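Local coordinates for regulatory protein E2 (Bovine papillomavirus type 1, PDB 2JEX) that regulates viral transcription and works with the E1 protein to start viral DNA replication, the present chain being its N-terminal transactivation domain, at residues L43-K48 against V59-C65; R115-F121 against H185-Q191. The protein carries 1 engineered substitution. One frame throughout, in Å; residues are numbered along the deposited sequence.

Overall arrangement
Interactions 1 and 2 occupy the two halves of the elongated transactivation domain. Interaction 1 comes first along the chain and is complete before interaction 2 opens; it joins helix 26-48 to helix 62-83 across the short connection between them, which carries the little hairpin 53-54/57-58. Interaction 2 pairs strand 110-120 with strand 186-189, which lie far apart in sequence, within the antiparallel sheet. The centres are 44 Å apart, on opposite sides of the chain's centre, and the nearest atoms are about 30 Å apart. The two contacts share no helix or strand: each joins elements within its own half, one helical, the other sheet, and they do not touch.

Interaction 1: L43-K48 against V59-C65; sequences LYAARK and VPHSVVC
The hairpin-bearing connection between the second and third helices of the N-terminal helical bundle brings L43, Y44 and R47 of helix 26-48 against V59, P60 and the first turn of helix 62-83. The contact is made by side chains packing on one another and on backbone. L43 lays its CB on the sulfur of C65, 3.5 Å from SG, while its CD1 branch meets CD of P60 at about a right angle. V59 lays both methyls on the same helix: CG1 presses on the carbonyl O of L43 at 3.2 Å, an oxygen already taken by R47 N, and CG2 leans toward CB of A46. R47 crosses over S62 with its aliphatic part, CG lying 3.4 Å from S62 CB. With CG anti to the backbone N (chi1 -155°) and the chain bent beyond it, CD passes P60 O and the guanidinium turns away to V51, whose carbonyl accepts from NH1. Y44 comes from the other flank: its CB rests against C65 CB, and S62 O lies at the edge of its ring, 3.3 Å from CD1. K48 CG lies above one face of that ring, offset toward its rim. Ahead of the new helix, H61 serves as N-cap, ND1 accepting from V63 N at 3.1 Å, with the donor close to the imidazole plane.

Interaction 2: R115-F121 against H185-Q191; sequences RVVEVEF and HYSVRDQ
R115 and D190 form a side-on salt bridge at one end of the paired strands: R115 NE donates to D190 OD1 at 2.8 Å, and NH2 reaches OD2 at 3.2 Å on its syn lone pair. A weak third bond runs from NH2 to OD1. Guanidinium and carboxylate planes lie 28° apart, close to the flat arrangement that lets two nitrogens grip two oxygens. NH2 also bonds A150 O, a further restraint on the group's rotation. R115 CG sits between the backbone N and carbonyl carbon (chi1 74°), and the straight chain beyond it carries NE across to D190. Q191 crosses this arm at about a right angle, CG 3.4 Å from R115 NE, with OE1 above one guanidinium face, toward its rim.

From the bridge onward the backbones pair as antiparallel strands. E118 and R189 make one hydrogen-bonded pair: E118 N to R189 O at 3.0 Å, and R189 N to E118 O at 2.9 Å, almost straight at 178°. E120 and S187 form the next such pair, with V119 opposite V188 at the non-hydrogen-bonded position between. E118, E120, S187 and R189 put their side chains on one face. On the other, V188 spreads its two methyls, CG1 3.8 Å from V117 CG1 and CG2 4.2 Å from V119 CG2. Y186 sets its CB obliquely against the F121 ring, 4.0 Å from CD2, and its OH bonds G154 O.

Helix 173-180 lies over this apolar face, where F173 touches V119, Y186 and V188. Strand 128-140 flanks strand 110-120, and strand 194-197 flanks strand 186-189, making this an interior strand pair of the antiparallel sheet in the C-terminal part of the transactivation domain.

Interaction 1: L43-K48 against V59-C65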
loop_
_atom_site.group_PDB
_atom_site.type_symbol
_atom_site.label_atom_id
_atom_site.label_comp_id
_atom_site.label_asym_id
_atom_site.label_seq_id
_atom_site.Cartn_x
_atom_site.Cartn_y
_atom_site.Cartn_z
ATOM N N LEU A 43 9.701 22.054 -1.767
ATOM C CA LEU A 43 8.473 22.703 -2.197
ATOM C C LEU A 43 7.691 23.254 -1.011
ATOM O O LEU A 43 7.145 24.361 -1.083
ATOM C CB LEU A 43 7.610 21.720 -3.010
ATOM C CG LEU A 43 8.050 21.330 -4.424
ATOM C CD1 LEU A 43 7.069 20.325 -5.003
ATOM C CD2 LEU A 43 8.174 22.549 -5.346
ATOM N N TYR A 44 7.657 22.489 0.079
ATOM C CA TYR A 44 7.000 22.927 1.305
ATOM C C TYR A 44 7.741 24.109 1.911
ATOM O O TYR A 44 7.121 25.090 2.324
ATOM C CB TYR A 44 6.890 21.769 2.311
ATOM C CG TYR A 44 6.278 22.167 3.637
ATOM C CD1 TYR A 44 4.909 22.416 3.751
ATOM C CD2 TYR A 44 7.072 22.290 4.784
ATOM C CE1 TYR A 44 4.347 22.790 4.968
ATOM C CE2 TYR A 44 6.519 22.657 6.009
ATOM C CZ TYR A 44 5.157 22.911 6.092
ATOM O OH TYR A 44 4.602 23.275 7.298
ATOM N N ALA A 45 9.071 24.013 1.945
ATOM C CA ALA A 45 9.913 25.092 2.442
ATOM C C ALA A 45 9.758 26.368 1.596
ATOM O O ALA A 45 9.785 27.472 2.126
ATOM C CB ALA A 45 11.364 24.652 2.481
ATOM N N ALA A 46 9.597 26.195 0.288
ATOM C CA ALA A 46 9.349 27.300 -0.626
ATOM C C ALA A 46 8.013 27.980 -0.311
ATOM O O ALA A 46 7.934 29.206 -0.283
ATOM C CB ALA A 46 9.375 26.804 -2.065
ATOM N N ARG A 47 6.984 27.166 -0.056
ATOM C CA ARG A 47 5.641 27.630 0.308
ATOM C C ARG A 47 5.608 28.495 1.584
ATOM O O ARG A 47 4.953 29.560 1.614
ATOM C CB ARG A 47 4.698 26.426 0.414
ATOM C CG ARG A 47 3.222 26.737 0.192
ATOM C CD ARG A 47 2.949 27.508 -1.111
ATOM N NE ARG A 47 1.851 28.450 -0.899
ATOM C CZ ARG A 47 1.963 29.778 -0.961
ATOM N NH1 ARG A 47 3.124 30.362 -1.263
ATOM N NH2 ARG A 47 0.894 30.532 -0.737
ATOM N N LYS A 48 6.345 28.066 2.613
ATOM C CA LYS A 48 6.480 28.833 3.869
ATOM C C LYS A 48 7.062 30.213 3.642
ATOM O O LYS A 48 6.771 31.146 4.391
ATOM C CB LYS A 48 7.352 28.092 4.897
ATOM C CG LYS A 48 6.792 26.736 5.406
ATOM C CD LYS A 48 5.540 26.896 6.284
ATOM C CE LYS A 48 4.248 26.681 5.488
ATOM N NZ LYS A 48 3.066 27.246 6.202
ATOM N N VAL A 59 4.461 25.711 -7.240
ATOM C CA VAL A 59 4.512 25.100 -5.918
ATOM C C VAL A 59 3.094 24.756 -5.457
ATOM O O VAL A 59 2.242 25.643 -5.377
ATOM C CB VAL A 59 5.173 26.046 -4.890
ATOM C CG1 VAL A 59 5.280 25.368 -3.537
ATOM C CG2 VAL A 59 6.547 26.516 -5.385
ATOM N N PRO A 60 2.830 23.465 -5.162
ATOM C CA PRO A 60 1.533 23.064 -4.598
ATOM C C PRO A 60 1.238 23.761 -3.262
ATOM O O PRO A 60 2.158 24.253 -2.599
ATOM C CB PRO A 60 1.702 21.558 -4.345
ATOM C CG PRO A 60 2.832 21.126 -5.205
ATOM C CD PRO A 60 3.735 22.314 -5.349
ATOM N N HIS A 61 -0.035 23.796 -2.879
ATOM C CA HIS A 61 -0.430 24.187 -1.528
ATOM C C HIS A 61 0.450 23.500 -0.479
ATOM O O HIS A 61 0.777 22.315 -0.614
ATOM C CB HIS A 61 -1.889 23.804 -1.298
ATOM C CG HIS A 61 -2.541 24.514 -0.150
ATOM N ND1 HIS A 61 -2.121 24.369 1.157
ATOM C CD2 HIS A 61 -3.612 25.341 -0.112
ATOM C CE1 HIS A 61 -2.894 25.093 1.948
ATOM N NE2 HIS A 61 -3.807 25.692 1.203
ATOM N N SER A 62 0.819 24.238 0.564
ATOM C CA SER A 62 1.704 23.731 1.614
ATOM C C SER A 62 1.197 22.448 2.287
ATOM O O SER A 62 1.988 21.557 2.576
ATOM C CB SER A 62 2.003 24.815 2.660
ATOM O OG SER A 62 0.902 25.010 3.523
ATOM N N VAL A 63 -0.114 22.358 2.516
ATOM C CA VAL A 63 -0.740 21.153 3.077
ATOM C C VAL A 63 -0.483 19.915 2.189
ATOM O O VAL A 63 -0.315 18.801 2.688
ATOM C CB VAL A 63 -2.274 21.379 3.334
ATOM C CG1 VAL A 63 -2.976 20.098 3.751
ATOM C CG2 VAL A 63 -2.493 22.452 4.400
ATOM N N VAL A 64 -0.439 20.139 0.878
ATOM C CA VAL A 64 -0.205 19.094 -0.109
ATOM C C VAL A 64 1.258 18.650 -0.102
ATOM O O VAL A 64 1.534 17.444 -0.017
ATOM C CB VAL A 64 -0.640 19.564 -1.519
ATOM C CG1 VAL A 64 -0.097 18.654 -2.609
ATOM C CG2 VAL A 64 -2.154 19.658 -1.599
ATOM N N CYS A 65 2.184 19.617 -0.192
ATOM C CA CYS A 65 3.624 19.342 -0.123
ATOM C C CYS A 65 3.973 18.640 1.189
ATOM O O CYS A 65 4.772 17.716 1.205
ATOM C CB CYS A 65 4.446 20.635 -0.187
ATOM S SG CYS A 65 4.351 21.638 -1.672
#

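Interaction 2: R115-F121 against H185-Q191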
loop_
_atom_site.group_PDB
_atom_site.type_symbol
_atom_site.label_atom_id
_atom_site.label_comp_id
_atom_site.label_asym_id
_atom_site.label_seq_id
_atom_site.Cartn_x
_atom_site.Cartn_y
_atom_site.Cartn_z
ATOM N N ARG A 115 -4.400 -11.143 -5.804
ATOM C CA ARG A 115 -5.445 -11.934 -6.447
ATOM C C ARG A 115 -6.822 -11.389 -6.119
ATOM O O ARG A 115 -6.999 -10.670 -5.135
ATOM C CB ARG A 115 -5.341 -13.418 -6.079
ATOM C CG ARG A 115 -5.792 -13.741 -4.683
ATOM C CD ARG A 115 -5.384 -15.142 -4.333
ATOM N NE ARG A 115 -5.886 -15.521 -3.019
ATOM C CZ ARG A 115 -5.226 -15.343 -1.880
ATOM N NH1 ARG A 115 -4.023 -14.771 -1.870
ATOM N NH2 ARG A 115 -5.775 -15.738 -0.741
ATOM N N VAL A 116 -7.797 -11.736 -6.950
ATOM C CA VAL A 116 -9.149 -11.229 -6.767
ATOM C C VAL A 116 -10.027 -12.246 -6.038
ATOM O O VAL A 116 -10.121 -13.413 -6.425
ATOM C CB VAL A 116 -9.783 -10.766 -8.121
ATOM C CG1 VAL A 116 -11.232 -10.359 -7.933
ATOM C CG2 VAL A 116 -8.976 -9.595 -8.725
ATOM N N VAL A 117 -10.654 -11.778 -4.965
ATOM C CA VAL A 117 -11.693 -12.531 -4.273
ATOM C C VAL A 117 -13.068 -11.996 -4.712
ATOM O O VAL A 117 -13.294 -10.782 -4.745
ATOM C CB VAL A 117 -11.477 -12.471 -2.733
ATOM C CG1 VAL A 117 -12.660 -13.034 -1.977
ATOM C CG2 VAL A 117 -10.214 -13.254 -2.360
ATOM N N GLU A 118 -13.962 -12.904 -5.088
ATOM C CA GLU A 118 -15.300 -12.527 -5.544
ATOM C C GLU A 118 -16.377 -12.941 -4.548
ATOM O O GLU A 118 -16.417 -14.090 -4.108
ATOM C CB GLU A 118 -15.621 -13.126 -6.921
ATOM C CG GLU A 118 -16.979 -12.657 -7.461
ATOM C CD GLU A 118 -17.412 -13.353 -8.751
ATOM O OE1 GLU A 118 -17.898 -12.628 -9.652
ATOM O OE2 GLU A 118 -17.280 -14.604 -8.865
ATOM N N VAL A 119 -17.240 -11.994 -4.193
ATOM C CA VAL A 119 -18.353 -12.272 -3.288
ATOM C C VAL A 119 -19.683 -12.076 -4.016
ATOM O O VAL A 119 -19.918 -11.037 -4.635
ATOM C CB VAL A 119 -18.299 -11.424 -1.985
ATOM C CG1 VAL A 119 -19.433 -11.825 -1.038
ATOM C CG2 VAL A 119 -16.977 -11.624 -1.280
ATOM N N GLU A 120 -20.531 -13.091 -3.943
ATOM C CA GLU A 120 -21.853 -13.062 -4.555
ATOM C C GLU A 120 -22.885 -12.985 -3.440
ATOM O O GLU A 120 -22.838 -13.761 -2.487
ATOM C CB GLU A 120 -22.070 -14.314 -5.411
ATOM C CG GLU A 120 -23.419 -14.383 -6.111
ATOM C CD GLU A 120 -23.846 -15.816 -6.397
ATOM O OE1 GLU A 120 -24.251 -16.519 -5.446
ATOM O OE2 GLU A 120 -23.786 -16.242 -7.567
ATOM N N PHE A 121 -23.827 -12.061 -3.564
ATOM C CA PHE A 121 -24.665 -11.724 -2.420
ATOM C C PHE A 121 -25.974 -12.485 -2.208
ATOM O O PHE A 121 -26.121 -13.169 -1.195
ATOM C CB PHE A 121 -24.799 -10.203 -2.264
ATOM C CG PHE A 121 -23.503 -9.546 -1.898
ATOM C CD1 PHE A 121 -22.746 -8.899 -2.858
ATOM C CD2 PHE A 121 -22.998 -9.648 -0.598
ATOM C CE1 PHE A 121 -21.522 -8.317 -2.529
ATOM C CE2 PHE A 121 -21.774 -9.072 -0.255
ATOM C CZ PHE A 121 -21.033 -8.405 -1.224
ATOM N N HIS A 185 -27.216 -13.615 3.181
ATOM C CA HIS A 185 -26.387 -14.719 2.727
ATOM C C HIS A 185 -25.471 -14.269 1.595
ATOM O O HIS A 185 -25.749 -13.302 0.901
ATOM C CB HIS A 185 -27.258 -15.878 2.264
ATOM C CG HIS A 185 -28.174 -16.397 3.323
ATOM N ND1 HIS A 185 -29.381 -15.800 3.618
ATOM C CD2 HIS A 185 -28.060 -17.455 4.160
ATOM C CE1 HIS A 185 -29.976 -16.473 4.587
ATOM N NE2 HIS A 185 -29.196 -17.482 4.932
ATOM N N TYR A 186 -24.363 -14.975 1.432
ATOM C CA TYR A 186 -23.393 -14.657 0.403
ATOM C C TYR A 186 -22.479 -15.863 0.244
ATOM O O TYR A 186 -22.478 -16.765 1.085
ATOM C CB TYR A 186 -22.593 -13.401 0.770
ATOM C CG TYR A 186 -21.952 -13.465 2.135
ATOM C CD1 TYR A 186 -20.666 -13.983 2.297
ATOM C CD2 TYR A 186 -22.630 -13.019 3.262
ATOM C CE1 TYR A 186 -20.067 -14.048 3.545
ATOM C CE2 TYR A 186 -22.043 -13.090 4.530
ATOM C CZ TYR A 186 -20.763 -13.606 4.665
ATOM O OH TYR A 186 -20.171 -13.669 5.909
ATOM N N SER A 187 -21.728 -15.885 -0.850
ATOM C CA SER A 187 -20.759 -16.938 -1.089
ATOM C C SER A 187 -19.466 -16.286 -1.550
ATOM O O SER A 187 -19.479 -15.299 -2.289
ATOM C CB SER A 187 -21.279 -17.956 -2.114
ATOM O OG SER A 187 -21.376 -17.372 -3.407
ATOM N N VAL A 188 -18.350 -16.844 -1.091
ATOM C CA VAL A 188 -17.032 -16.250 -1.288
ATOM C C VAL A 188 -16.172 -17.213 -2.099
ATOM O O VAL A 188 -15.992 -18.376 -1.709
ATOM C CB VAL A 188 -16.350 -15.981 0.071
ATOM C CG1 VAL A 188 -14.998 -15.319 -0.125
ATOM C CG2 VAL A 188 -17.245 -15.143 0.970
ATOM N N ARG A 189 -15.672 -16.736 -3.234
ATOM C CA ARG A 189 -14.728 -17.492 -4.043
ATOM C C ARG A 189 -13.361 -16.826 -3.923
ATOM O O ARG A 189 -13.200 -15.648 -4.276
ATOM C CB ARG A 189 -15.204 -17.570 -5.501
ATOM C CG ARG A 189 -14.112 -17.943 -6.501
ATOM C CD ARG A 189 -14.660 -18.585 -7.769
ATOM N NE ARG A 189 -14.373 -20.022 -7.811
ATOM C CZ ARG A 189 -15.287 -20.985 -7.898
ATOM N NH1 ARG A 189 -16.581 -20.693 -7.966
ATOM N NH2 ARG A 189 -14.903 -22.250 -7.928
ATOM N N ASP A 190 -12.387 -17.570 -3.399
ATOM C CA ASP A 190 -11.049 -17.025 -3.167
ATOM C C ASP A 190 -10.060 -17.419 -4.268
ATOM O O ASP A 190 -9.391 -16.532 -4.855
ATOM C CB ASP A 190 -10.528 -17.416 -1.771
ATOM C CG ASP A 190 -9.100 -16.921 -1.499
ATOM O OD1 ASP A 190 -8.566 -16.089 -2.268
ATOM O OD2 ASP A 190 -8.500 -17.378 -0.500
ATOM N N GLN A 191 -9.950 -18.728 -4.518
ATOM C CA GLN A 191 -9.099 -19.280 -5.580
ATOM C C GLN A 191 -9.760 -20.536 -6.153
ATOM O O GLN A 191 -10.348 -20.503 -7.237
ATOM C CB GLN A 191 -7.678 -19.624 -5.076
ATOM C CG GLN A 191 -6.856 -18.438 -4.578
ATOM C CD GLN A 191 -5.427 -18.806 -4.213
ATOM O OE1 GLN A 191 -5.117 -19.058 -3.047
ATOM N NE2 GLN A 191 -4.545 -18.825 -5.209
#